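Local atomic coordinates of type II restriction enzyme SfiI (PDB entry 2EZV), a protein that cuts double-stranded DNA as a tetrameric type II restriction endonuclease, recognising the sequence 5'-GGCCN(5)GGCC-3' and leaving terminal 5'-phosphates. Residues Gly207-Ser210 and Val216-Ile219; Asp100-Thr105 and Arg114-Met119; Leu10-Ser15 and Ser88-Leu93; Ser15-Thr20 and Leu186-Leu191. All coordinates share one frame; numbering follows the deposited sequence.

Contact 1: Gly207-Ser210 and Val216-Ile219; sequences GKHS and VARI. With nucleotides of chain B; nucleotides of chain A.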
# COMPACT_ATOMS: atom_id res chain seq x y z
N GLY D 207 9.69 -36.61 14.83
CA GLY D 207 10.42 -35.57 14.13
C GLY D 207 11.28 -36.08 12.98
O GLY D 207 11.57 -37.27 12.90
N LYS D 208 11.70 -35.17 12.10
CA LYS D 208 12.52 -35.53 10.95
C LYS D 208 14.00 -35.52 11.33
O LYS D 208 14.87 -35.81 10.50
CB LYS D 208 12.26 -34.55 9.80
CG LYS D 208 13.08 -34.80 8.54
CD LYS D 208 12.80 -33.75 7.49
CE LYS D 208 11.70 -34.17 6.53
NZ LYS D 208 12.23 -35.12 5.50
N HIS D 209 14.28 -35.20 12.58
CA HIS D 209 15.65 -35.16 13.08
C HIS D 209 16.20 -36.57 13.27
O HIS D 209 15.44 -37.54 13.29
CB HIS D 209 15.70 -34.42 14.42
CG HIS D 209 14.94 -35.10 15.51
ND1 HIS D 209 13.56 -35.21 15.49
CD2 HIS D 209 15.35 -35.70 16.65
CE1 HIS D 209 13.16 -35.85 16.58
NE2 HIS D 209 14.23 -36.16 17.30
N SER D 210 17.52 -36.66 13.41
CA SER D 210 18.20 -37.93 13.62
C SER D 210 18.71 -37.96 15.05
O SER D 210 19.73 -37.33 15.36
CB SER D 210 19.37 -38.07 12.65
OG SER D 210 20.09 -39.27 12.90
N VAL D 216 19.12 -31.70 17.07
CA VAL D 216 18.24 -30.84 17.86
C VAL D 216 16.82 -31.28 18.21
O VAL D 216 16.27 -30.81 19.20
CB VAL D 216 18.15 -29.44 17.23
CG1 VAL D 216 17.28 -28.53 18.08
CG2 VAL D 216 19.55 -28.85 17.08
N ALA D 217 16.22 -32.16 17.41
CA ALA D 217 14.86 -32.66 17.68
C ALA D 217 13.74 -31.74 17.18
O ALA D 217 13.62 -30.58 17.60
CB ALA D 217 14.67 -32.94 19.17
N ARG D 218 12.91 -32.28 16.30
CA ARG D 218 11.80 -31.55 15.73
C ARG D 218 10.52 -32.35 15.93
O ARG D 218 10.50 -33.32 16.68
CB ARG D 218 12.02 -31.36 14.23
CG ARG D 218 13.37 -30.81 13.86
CD ARG D 218 13.45 -30.66 12.36
NE ARG D 218 14.69 -31.18 11.81
CZ ARG D 218 14.91 -31.34 10.51
NH1 ARG D 218 13.95 -31.02 9.64
NH2 ARG D 218 16.07 -31.80 10.07
N ILE D 219 9.45 -31.93 15.25
CA ILE D 219 8.17 -32.62 15.36
C ILE D 219 7.46 -32.61 14.01
O ILE D 219 7.74 -31.77 13.15
CB ILE D 219 7.28 -31.95 16.42
CG1 ILE D 219 6.06 -32.83 16.72
CG2 ILE D 219 6.80 -30.60 15.92
CD1 ILE D 219 5.33 -32.43 17.99
P DC B 7 18.21 -42.19 13.38
OP1 DC B 7 17.82 -43.45 14.06
OP2 DC B 7 18.82 -41.08 14.16
O5' DC B 7 19.22 -42.56 12.20
C5' DC B 7 18.79 -43.43 11.14
C4' DC B 7 19.66 -43.27 9.91
O4' DC B 7 18.95 -42.50 8.91
C3' DC B 7 20.95 -42.50 10.17
O3' DC B 7 21.99 -42.97 9.29
C2' DC B 7 20.55 -41.06 9.90
C1' DC B 7 19.57 -41.22 8.74
N1 DC B 7 18.51 -40.19 8.67
C2 DC B 7 18.11 -39.70 7.40
O2 DC B 7 18.65 -40.14 6.37
N3 DC B 7 17.14 -38.75 7.34
C4 DC B 7 16.59 -38.29 8.47
N4 DC B 7 15.64 -37.35 8.36
C5 DC B 7 16.97 -38.78 9.75
C6 DC B 7 17.92 -39.72 9.81
P DG A 14 11.69 -26.78 3.15
OP1 DG A 14 11.06 -25.90 2.13
OP2 DG A 14 11.06 -26.93 4.49
O5' DG A 14 11.79 -28.24 2.52
C5' DG A 14 12.61 -29.20 3.14
C4' DG A 14 13.33 -30.03 2.11
O4' DG A 14 14.55 -30.49 2.72
C3' DG A 14 12.57 -31.29 1.70
O3' DG A 14 13.02 -31.71 0.41
C2' DG A 14 13.01 -32.28 2.76
C1' DG A 14 14.45 -31.87 3.01
N9 DG A 14 14.91 -32.06 4.38
C8 DG A 14 14.45 -31.44 5.52
N7 DG A 14 15.05 -31.84 6.60
C5 DG A 14 15.97 -32.78 6.15
C6 DG A 14 16.91 -33.57 6.85
O6 DG A 14 17.12 -33.60 8.07
N1 DG A 14 17.64 -34.38 5.99
C2 DG A 14 17.49 -34.44 4.63
N2 DG A 14 18.28 -35.28 3.96
N3 DG A 14 16.62 -33.71 3.96
C4 DG A 14 15.90 -32.91 4.78
P DG B 6 12.32 -43.44 15.26
OP1 DG B 6 12.54 -44.54 16.23
OP2 DG B 6 11.92 -42.10 15.76
O5' DG B 6 13.66 -43.31 14.39
C5' DG B 6 13.58 -43.28 12.97
C4' DG B 6 14.89 -42.87 12.34
O4' DG B 6 14.58 -42.33 11.03
C3' DG B 6 15.62 -41.73 13.07
O3' DG B 6 16.95 -41.65 12.55
C2' DG B 6 14.94 -40.50 12.49
C1' DG B 6 14.80 -40.93 11.04
N9 DG B 6 13.81 -40.27 10.21
C8 DG B 6 12.77 -39.46 10.61
N7 DG B 6 12.10 -38.96 9.61
C5 DG B 6 12.73 -39.48 8.48
C6 DG B 6 12.46 -39.28 7.10
O6 DG B 6 11.58 -38.59 6.58
N1 DG B 6 13.34 -40.00 6.31
C2 DG B 6 14.36 -40.80 6.77
N2 DG B 6 15.11 -41.41 5.85
N3 DG B 6 14.62 -40.99 8.05
C4 DG B 6 13.77 -40.30 8.84
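The DNA-reading loop between strands 204-206 and 219-221 folds back on itself where H209 meets A217 and R218, and both of its limbs reach the bound duplex. The H209 ring lies against the opposing backbone, with A217 CA over its face at 3.3 Å from the ring centroid, a CH-pi contact. CG of H209 stands between its own backbone N and carbonyl carbon (chi1 63°), which lays the ring over A217. Closer to the strands, G207 CA makes a CA-H...O contact with R218 O at 3.4 Å. K208 CB packs over one face of the R218 guanidinium, whose edge is turned to a guanine. There R218 NH2 gives a weak hydrogen bond to O6 of DG14 of chain A at 2.9 Å, and R218 NH1 another weak one to its N7 at 3.3 Å. From the other limb, K208 O accepts from N4 of DC7 of chain B at 2.7 Å, while K208 NZ bonds to O6 of a further guanine base. S210 OG donates to the OP2 oxygen of DC7. Donors thus meet guanine acceptors and a carbonyl meets a cytosine amino group, a pairing of chemistries that suits the reading of G-C pairs through the major groove.

Contact 2: Asp100-Thr105 and Arg114-Met119; sequences DAKAST and RSQLPM. With CA (calcium ion), chain F; nucleotides of chain A.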
# COMPACT_ATOMS: atom_id res chain seq x y z
N ASP D 100 4.27 -20.02 7.61
CA ASP D 100 5.53 -20.59 7.20
C ASP D 100 5.37 -21.39 5.93
O ASP D 100 4.45 -22.19 5.81
CB ASP D 100 6.07 -21.47 8.32
CG ASP D 100 7.55 -21.65 8.24
OD1 ASP D 100 7.99 -22.74 7.80
OD2 ASP D 100 8.27 -20.68 8.59
N ALA D 101 6.28 -21.15 4.99
CA ALA D 101 6.25 -21.85 3.70
C ALA D 101 7.17 -23.08 3.72
O ALA D 101 8.27 -23.04 4.26
CB ALA D 101 6.67 -20.88 2.59
N LYS D 102 6.69 -24.16 3.12
CA LYS D 102 7.43 -25.42 3.04
C LYS D 102 7.35 -25.94 1.62
O LYS D 102 6.36 -25.73 0.93
CB LYS D 102 6.82 -26.50 3.95
CG LYS D 102 6.67 -26.14 5.42
CD LYS D 102 8.00 -26.03 6.12
CE LYS D 102 7.80 -25.84 7.62
NZ LYS D 102 9.10 -25.72 8.36
N ALA D 103 8.40 -26.63 1.19
CA ALA D 103 8.44 -27.22 -0.13
C ALA D 103 8.72 -28.68 0.13
O ALA D 103 9.63 -29.01 0.89
CB ALA D 103 9.54 -26.62 -0.96
N SER D 104 7.93 -29.57 -0.46
CA SER D 104 8.12 -30.99 -0.23
C SER D 104 7.64 -31.83 -1.38
O SER D 104 6.78 -31.41 -2.15
CB SER D 104 7.40 -31.41 1.06
OG SER D 104 7.34 -32.82 1.17
N THR D 105 8.21 -33.03 -1.47
CA THR D 105 7.85 -34.00 -2.49
C THR D 105 6.82 -34.96 -1.90
O THR D 105 6.36 -35.88 -2.58
CB THR D 105 9.08 -34.81 -2.93
OG1 THR D 105 9.71 -35.38 -1.77
CG2 THR D 105 10.07 -33.91 -3.66
N ARG D 114 10.83 -26.28 16.73
CA ARG D 114 10.12 -25.97 17.97
C ARG D 114 9.69 -24.51 17.97
O ARG D 114 8.73 -24.13 18.63
CB ARG D 114 11.00 -26.25 19.18
CG ARG D 114 10.23 -26.38 20.49
CD ARG D 114 11.15 -26.70 21.66
NE ARG D 114 11.88 -25.52 22.13
CZ ARG D 114 11.34 -24.57 22.89
NH1 ARG D 114 10.07 -24.65 23.26
NH2 ARG D 114 12.07 -23.54 23.28
N SER D 115 10.41 -23.70 17.20
CA SER D 115 10.11 -22.28 17.12
C SER D 115 8.85 -22.02 16.29
O SER D 115 8.36 -20.88 16.22
CB SER D 115 11.30 -21.54 16.50
OG SER D 115 11.59 -22.03 15.21
N GLN D 116 8.32 -23.07 15.68
CA GLN D 116 7.12 -22.96 14.86
C GLN D 116 5.93 -23.69 15.49
O GLN D 116 4.80 -23.52 15.05
CB GLN D 116 7.39 -23.54 13.47
CG GLN D 116 8.67 -23.01 12.82
CD GLN D 116 9.01 -23.70 11.50
OE1 GLN D 116 9.02 -24.93 11.40
NE2 GLN D 116 9.30 -22.91 10.49
N LEU D 117 6.20 -24.48 16.53
CA LEU D 117 5.16 -25.23 17.23
C LEU D 117 4.30 -24.28 18.08
O LEU D 117 4.79 -23.66 19.02
CB LEU D 117 5.81 -26.29 18.14
CG LEU D 117 5.10 -27.64 18.36
CD1 LEU D 117 5.56 -28.24 19.69
CD2 LEU D 117 3.59 -27.46 18.38
N PRO D 118 3.00 -24.18 17.76
CA PRO D 118 2.02 -23.32 18.45
C PRO D 118 1.60 -23.74 19.86
O PRO D 118 1.34 -22.88 20.71
CB PRO D 118 0.82 -23.33 17.49
CG PRO D 118 1.44 -23.67 16.15
CD PRO D 118 2.42 -24.74 16.53
N MET D 119 1.53 -25.04 20.12
CA MET D 119 1.14 -25.53 21.44
C MET D 119 2.02 -26.70 21.89
O MET D 119 2.63 -27.37 21.06
CB MET D 119 -0.32 -25.99 21.43
CG MET D 119 -0.60 -27.08 20.42
SD MET D 119 -2.22 -27.81 20.66
CE MET D 119 -3.29 -26.46 20.12
CA CA F . 9.97 -22.17 6.28
P DG A 14 11.69 -26.78 3.15
OP1 DG A 14 11.06 -25.90 2.13
OP2 DG A 14 11.06 -26.93 4.49
O5' DG A 14 11.79 -28.24 2.52
C5' DG A 14 12.61 -29.20 3.14
C4' DG A 14 13.33 -30.03 2.11
O4' DG A 14 14.55 -30.49 2.72
C3' DG A 14 12.57 -31.29 1.70
O3' DG A 14 13.02 -31.71 0.41
C2' DG A 14 13.01 -32.28 2.76
C1' DG A 14 14.45 -31.87 3.01
N9 DG A 14 14.91 -32.06 4.38
C8 DG A 14 14.45 -31.44 5.52
N7 DG A 14 15.05 -31.84 6.60
C5 DG A 14 15.97 -32.78 6.15
C6 DG A 14 16.91 -33.57 6.85
O6 DG A 14 17.12 -33.60 8.07
N1 DG A 14 17.64 -34.38 5.99
C2 DG A 14 17.49 -34.44 4.63
N2 DG A 14 18.28 -35.28 3.96
N3 DG A 14 16.62 -33.71 3.96
C4 DG A 14 15.90 -32.91 4.78
P DG A 15 12.13 -32.71 -0.47
OP1 DG A 15 11.64 -31.92 -1.63
OP2 DG A 15 11.15 -33.40 0.40
O5' DG A 15 13.18 -33.78 -1.01
C5' DG A 15 14.37 -33.35 -1.67
C4' DG A 15 15.37 -34.48 -1.78
O4' DG A 15 15.83 -34.86 -0.45
C3' DG A 15 14.77 -35.75 -2.37
O3' DG A 15 15.78 -36.52 -3.04
C2' DG A 15 14.25 -36.47 -1.13
C1' DG A 15 15.32 -36.15 -0.11
N9 DG A 15 14.87 -36.10 1.28
C8 DG A 15 13.80 -35.39 1.77
N7 DG A 15 13.64 -35.54 3.06
C5 DG A 15 14.65 -36.40 3.44
C6 DG A 15 14.98 -36.92 4.73
O6 DG A 15 14.42 -36.72 5.81
N1 DG A 15 16.09 -37.76 4.67
C2 DG A 15 16.79 -38.06 3.53
N2 DG A 15 17.83 -38.90 3.69
N3 DG A 15 16.50 -37.58 2.33
C4 DG A 15 15.42 -36.76 2.36
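Q116 reaches across to D100 and K102 with a side chain extended beyond CG, and its amide ends between an acid and a base. CG lies anti to the carbonyl carbon (chi1 -50°), aiming the chain at strand 93-104. K102 NZ, arriving from the opposite direction, donates to Q116 OE1 at 3.1 Å, in the amide plane and on a lone pair, with a C=O...N angle of 109°. A second donor, the backbone N of Q113, also bonds to OE1. The amide's NE2 sits 3.0 Å from D100 OD1, the amide and carboxylate planes being 75° apart. A leucine in place of Q116 would probably cost K102 NZ and the backbone N of Q113 their shared acceptor, leaving the ammonium more dependent on its salt bridge with D100 OD1, 3.2 Å away. With D79, D100 and K102 fit the PD-(D/E)XK nuclease motif, in keeping with the family of this enzyme. D100 OD1 binds the calcium ion at 2.6 Å and A101 O binds it at 2.8 Å, with D79 as a further protein ligand. Beyond the metal, the strand follows the DNA backbone: A103 N donates to OP1 of DG14 of chain A at 2.9 Å, and T105 OG1 hydrogen-bonds to OP2 of DG15 of chain A.

Contact 3: Leu10-Ser15 and Ser88-Leu93; sequences LDELES and SPHGLL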
# COMPACT_ATOMS: atom_id res chain seq x y z
N LEU D 10 -13.33 -20.58 23.49
CA LEU D 10 -12.55 -21.43 22.59
C LEU D 10 -13.18 -21.46 21.20
O LEU D 10 -12.48 -21.34 20.19
CB LEU D 10 -12.46 -22.85 23.16
CG LEU D 10 -11.24 -23.19 24.03
CD1 LEU D 10 -10.97 -22.07 25.01
CD2 LEU D 10 -11.48 -24.52 24.74
N ASP D 11 -14.49 -21.62 21.13
CA ASP D 11 -15.16 -21.66 19.83
C ASP D 11 -14.90 -20.41 19.00
O ASP D 11 -14.59 -20.50 17.81
CB ASP D 11 -16.66 -21.87 20.00
CG ASP D 11 -17.03 -23.32 20.15
OD1 ASP D 11 -16.13 -24.18 20.04
OD2 ASP D 11 -18.23 -23.61 20.37
N GLU D 12 -15.04 -19.26 19.63
CA GLU D 12 -14.83 -17.99 18.95
C GLU D 12 -13.38 -17.87 18.50
O GLU D 12 -13.11 -17.33 17.43
CB GLU D 12 -15.22 -16.83 19.87
CG GLU D 12 -16.63 -16.98 20.42
CD GLU D 12 -16.97 -15.98 21.51
OE1 GLU D 12 -16.09 -15.66 22.34
OE2 GLU D 12 -18.13 -15.53 21.54
N LEU D 13 -12.47 -18.38 19.32
CA LEU D 13 -11.05 -18.35 18.99
C LEU D 13 -10.78 -19.16 17.72
O LEU D 13 -10.07 -18.71 16.83
CB LEU D 13 -10.21 -18.91 20.14
CG LEU D 13 -8.71 -18.99 19.87
CD1 LEU D 13 -8.21 -17.63 19.43
CD2 LEU D 13 -7.97 -19.45 21.12
N GLU D 14 -11.35 -20.36 17.64
CA GLU D 14 -11.15 -21.19 16.45
C GLU D 14 -11.74 -20.48 15.24
O GLU D 14 -11.22 -20.56 14.13
CB GLU D 14 -11.84 -22.56 16.61
CG GLU D 14 -11.34 -23.41 17.77
CD GLU D 14 -11.46 -24.89 17.48
OE1 GLU D 14 -11.95 -25.65 18.35
OE2 GLU D 14 -11.06 -25.31 16.37
N SER D 15 -12.84 -19.77 15.48
CA SER D 15 -13.52 -19.04 14.44
C SER D 15 -12.62 -17.99 13.79
O SER D 15 -12.64 -17.83 12.57
CB SER D 15 -14.78 -18.37 15.02
OG SER D 15 -15.47 -17.65 14.02
N SER D 88 -13.77 -8.54 13.04
CA SER D 88 -14.62 -9.71 13.15
C SER D 88 -15.79 -9.39 14.06
O SER D 88 -15.81 -8.37 14.73
CB SER D 88 -13.85 -10.90 13.73
OG SER D 88 -13.76 -10.80 15.13
N PRO D 89 -16.80 -10.26 14.10
CA PRO D 89 -17.93 -9.96 14.97
C PRO D 89 -17.59 -10.13 16.44
O PRO D 89 -18.31 -9.66 17.31
CB PRO D 89 -19.00 -10.93 14.48
CG PRO D 89 -18.20 -12.10 14.02
CD PRO D 89 -17.06 -11.46 13.29
N HIS D 90 -16.47 -10.80 16.72
CA HIS D 90 -16.05 -11.02 18.09
C HIS D 90 -15.40 -9.74 18.62
O HIS D 90 -15.21 -9.57 19.83
CB HIS D 90 -15.02 -12.15 18.17
CG HIS D 90 -15.35 -13.32 17.31
ND1 HIS D 90 -16.50 -14.06 17.45
CD2 HIS D 90 -14.64 -13.92 16.31
CE1 HIS D 90 -16.50 -15.05 16.58
NE2 HIS D 90 -15.38 -14.99 15.88
N GLY D 91 -15.04 -8.87 17.69
CA GLY D 91 -14.39 -7.61 18.03
C GLY D 91 -13.24 -7.36 17.06
O GLY D 91 -12.88 -8.24 16.27
N LEU D 92 -12.66 -6.16 17.10
CA LEU D 92 -11.53 -5.84 16.24
C LEU D 92 -10.30 -6.36 16.98
O LEU D 92 -9.74 -5.70 17.86
CB LEU D 92 -11.43 -4.34 16.03
CG LEU D 92 -10.25 -3.89 15.17
CD1 LEU D 92 -10.44 -4.40 13.75
CD2 LEU D 92 -10.16 -2.36 15.21
N LEU D 93 -9.89 -7.57 16.60
CA LEU D 93 -8.78 -8.23 17.26
C LEU D 93 -7.36 -7.96 16.79
O LEU D 93 -7.04 -8.10 15.61
CB LEU D 93 -9.02 -9.74 17.24
CG LEU D 93 -10.39 -10.17 17.76
CD1 LEU D 93 -10.51 -11.69 17.67
CD2 LEU D 93 -10.58 -9.70 19.19
O HOH W 1 -14.05 -15.15 13.58
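Over one face of the H90 ring lies E12 CB, and over the opposite face the ring's own neighbour P89, through CG; S15 OG stands at the edge, in the ring plane. The E12 CB contact is a CH-pi one, 4.1 Å from the ring centroid and 21° off the normal, displaced toward the rim. S15 OG is 3.2 Å from H90 NE2, and a water joins the same two atoms, hydrogen-bonded to NE2 at 2.7 Å and to OG at 2.9 Å. The imidazole is therefore flanked on both faces and tied at one nitrogen. H90 CG lies anti to the carbonyl carbon (chi1 -42°), which carries the ring out from its turn to the helix. With H90 cut back to alanine, a gap is likely to open between E12 CB and P89, and S15 OG and the water would probably lose their nitrogen partner. The E12 carboxylate, for its part, takes the backbone N of S9 through OE1. A type I beta turn from S88 to G91 presents the histidine; S88 OG accepts from H90 N at 3.1 Å, an ST turn, and donates to G91 O at 2.9 Å. This turn links the antiparallel strands 80-86 and 93-104, so the contact sets the tip of that hairpin against the first turns of helix 10-41, beside V16, where S15 also packs on P89 of the second subunit.

Contact 4: Ser15-Thr20 and Leu186-Leu191; sequences SVEKQT and LPHARL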
# COMPACT_ATOMS: atom_id res chain seq x y z
N SER D 15 -12.84 -19.77 15.48
CA SER D 15 -13.52 -19.04 14.44
C SER D 15 -12.62 -17.99 13.79
O SER D 15 -12.64 -17.83 12.57
CB SER D 15 -14.78 -18.37 15.02
OG SER D 15 -15.47 -17.65 14.02
N VAL D 16 -11.84 -17.28 14.60
CA VAL D 16 -10.96 -16.27 14.03
C VAL D 16 -9.81 -16.93 13.27
O VAL D 16 -9.27 -16.34 12.34
CB VAL D 16 -10.36 -15.31 15.09
CG1 VAL D 16 -11.22 -15.27 16.32
CG2 VAL D 16 -8.94 -15.69 15.40
N GLU D 17 -9.43 -18.13 13.68
CA GLU D 17 -8.35 -18.81 12.98
C GLU D 17 -8.92 -19.24 11.64
O GLU D 17 -8.26 -19.17 10.60
CB GLU D 17 -7.83 -20.01 13.78
CG GLU D 17 -6.85 -19.61 14.88
CD GLU D 17 -6.35 -20.79 15.72
OE1 GLU D 17 -5.44 -20.57 16.55
OE2 GLU D 17 -6.86 -21.92 15.57
N LYS D 18 -10.18 -19.66 11.66
CA LYS D 18 -10.85 -20.10 10.45
C LYS D 18 -10.96 -18.98 9.41
O LYS D 18 -10.68 -19.20 8.24
CB LYS D 18 -12.24 -20.64 10.77
CG LYS D 18 -12.88 -21.43 9.64
CD LYS D 18 -14.26 -21.88 10.06
CE LYS D 18 -14.89 -22.81 9.05
NZ LYS D 18 -16.28 -23.19 9.44
N GLN D 19 -11.38 -17.78 9.83
CA GLN D 19 -11.50 -16.70 8.85
C GLN D 19 -10.12 -16.21 8.42
O GLN D 19 -9.96 -15.69 7.31
CB GLN D 19 -12.37 -15.54 9.39
CG GLN D 19 -11.75 -14.63 10.44
CD GLN D 19 -12.68 -13.47 10.81
OE1 GLN D 19 -13.78 -13.69 11.29
NE2 GLN D 19 -12.23 -12.24 10.58
N THR D 20 -9.12 -16.38 9.27
CA THR D 20 -7.76 -15.99 8.92
C THR D 20 -7.33 -16.94 7.80
O THR D 20 -6.83 -16.52 6.76
CB THR D 20 -6.80 -16.15 10.10
OG1 THR D 20 -7.12 -15.19 11.11
CG2 THR D 20 -5.35 -15.97 9.67
N LEU D 186 -2.76 -24.24 12.43
CA LEU D 186 -2.46 -24.94 13.67
C LEU D 186 -3.12 -24.23 14.83
O LEU D 186 -2.92 -23.03 15.04
CB LEU D 186 -0.95 -25.03 13.88
CG LEU D 186 -0.22 -25.78 12.77
CD1 LEU D 186 1.24 -25.98 13.18
CD2 LEU D 186 -0.89 -27.12 12.50
N PRO D 187 -3.90 -24.97 15.62
CA PRO D 187 -4.60 -24.42 16.77
C PRO D 187 -3.74 -23.71 17.80
O PRO D 187 -2.65 -24.17 18.17
CB PRO D 187 -5.35 -25.64 17.33
CG PRO D 187 -4.51 -26.80 16.89
CD PRO D 187 -4.13 -26.42 15.50
N HIS D 188 -4.24 -22.57 18.26
CA HIS D 188 -3.55 -21.77 19.26
C HIS D 188 -3.37 -22.59 20.54
O HIS D 188 -4.13 -23.52 20.82
CB HIS D 188 -4.38 -20.51 19.53
CG HIS D 188 -3.73 -19.55 20.48
ND1 HIS D 188 -3.72 -19.74 21.85
CD2 HIS D 188 -3.08 -18.38 20.26
CE1 HIS D 188 -3.10 -18.73 22.43
NE2 HIS D 188 -2.70 -17.90 21.49
N ALA D 189 -2.35 -22.23 21.31
CA ALA D 189 -2.05 -22.91 22.56
C ALA D 189 -3.30 -23.12 23.43
O ALA D 189 -3.51 -24.20 23.97
CB ALA D 189 -1.00 -22.12 23.34
N ARG D 190 -4.13 -22.09 23.54
CA ARG D 190 -5.35 -22.16 24.35
C ARG D 190 -6.25 -23.34 24.01
O ARG D 190 -7.13 -23.70 24.80
CB ARG D 190 -6.20 -20.89 24.19
CG ARG D 190 -5.79 -19.71 25.03
CD ARG D 190 -6.86 -18.63 24.92
NE ARG D 190 -8.12 -19.11 25.48
CZ ARG D 190 -9.30 -18.53 25.28
NH1 ARG D 190 -9.41 -17.45 24.53
NH2 ARG D 190 -10.39 -19.04 25.85
N LEU D 191 -6.02 -23.93 22.84
CA LEU D 191 -6.82 -25.05 22.36
C LEU D 191 -6.20 -26.43 22.58
O LEU D 191 -6.65 -27.42 22.00
CB LEU D 191 -7.11 -24.86 20.86
CG LEU D 191 -7.88 -23.59 20.51
CD1 LEU D 191 -7.82 -23.32 19.01
CD2 LEU D 191 -9.31 -23.73 20.99
O HOH W 2 -2.44 -20.29 16.09
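E17 leaves helix 10-41 with its CB directed at P187 and H188, and the chain runs on extended from CG (chi2 178°) until the carboxylate enters the loop after strand 176-186. At the tip the two oxygens part company. OE1 takes a weak, bent hydrogen bond from H188 N at 2.9 Å, with an N-H...O angle of 127°, and touches H188 CB at 3.2 Å. A water lies 3.0 Å from both E17 OE1 and L186 O, placed to donate to either. OE2 meets carbon instead, P187 CA at 3.6 Å and L191 CD1 at 3.8 Å, and has its charged partner in R233, whose NH2 forms a salt bridge with it. That arginine probably favours an ionised carboxylate in this buried place. The H188 side chain crosses that of E17 at about a right angle; its ND1 accepts from R190 N, near the ring plane at 2.9 Å, while NE2 bonds to P140 O. L191, also against E17, occupies the N-cap position of helix 192-195. A buried helix carboxylate thus meets a connecting loop, joining the long N-terminal helix to the exit of a strand of the mixed sheet in this PD-(D/E)XK nuclease.

Overall arrangement
Contacts 2 and 4 are buried, contact 1 is partly so, and contact 3 lies at the surface. Their chemistry follows: contact 1 spends its polar groups mainly on bases, contact 2 on a metal, phosphates and an amide set between lysine and aspartate, contact 4 on a buried carboxylate, and contact 3 on a water-bridged histidine. Contacts 3 and 4 share S15 and helix 10-41, lie 9 Å apart between centres, and both touch the second subunit. Contact 2 touches both contacts 1 and 4: P118 and M119 pack on L186 to A189, and L117 touches I219. Contacts 1 and 3 fall on opposite sides of the chain's centre, so the base-contacting loop lies far from where contact 3 meets the second subunit.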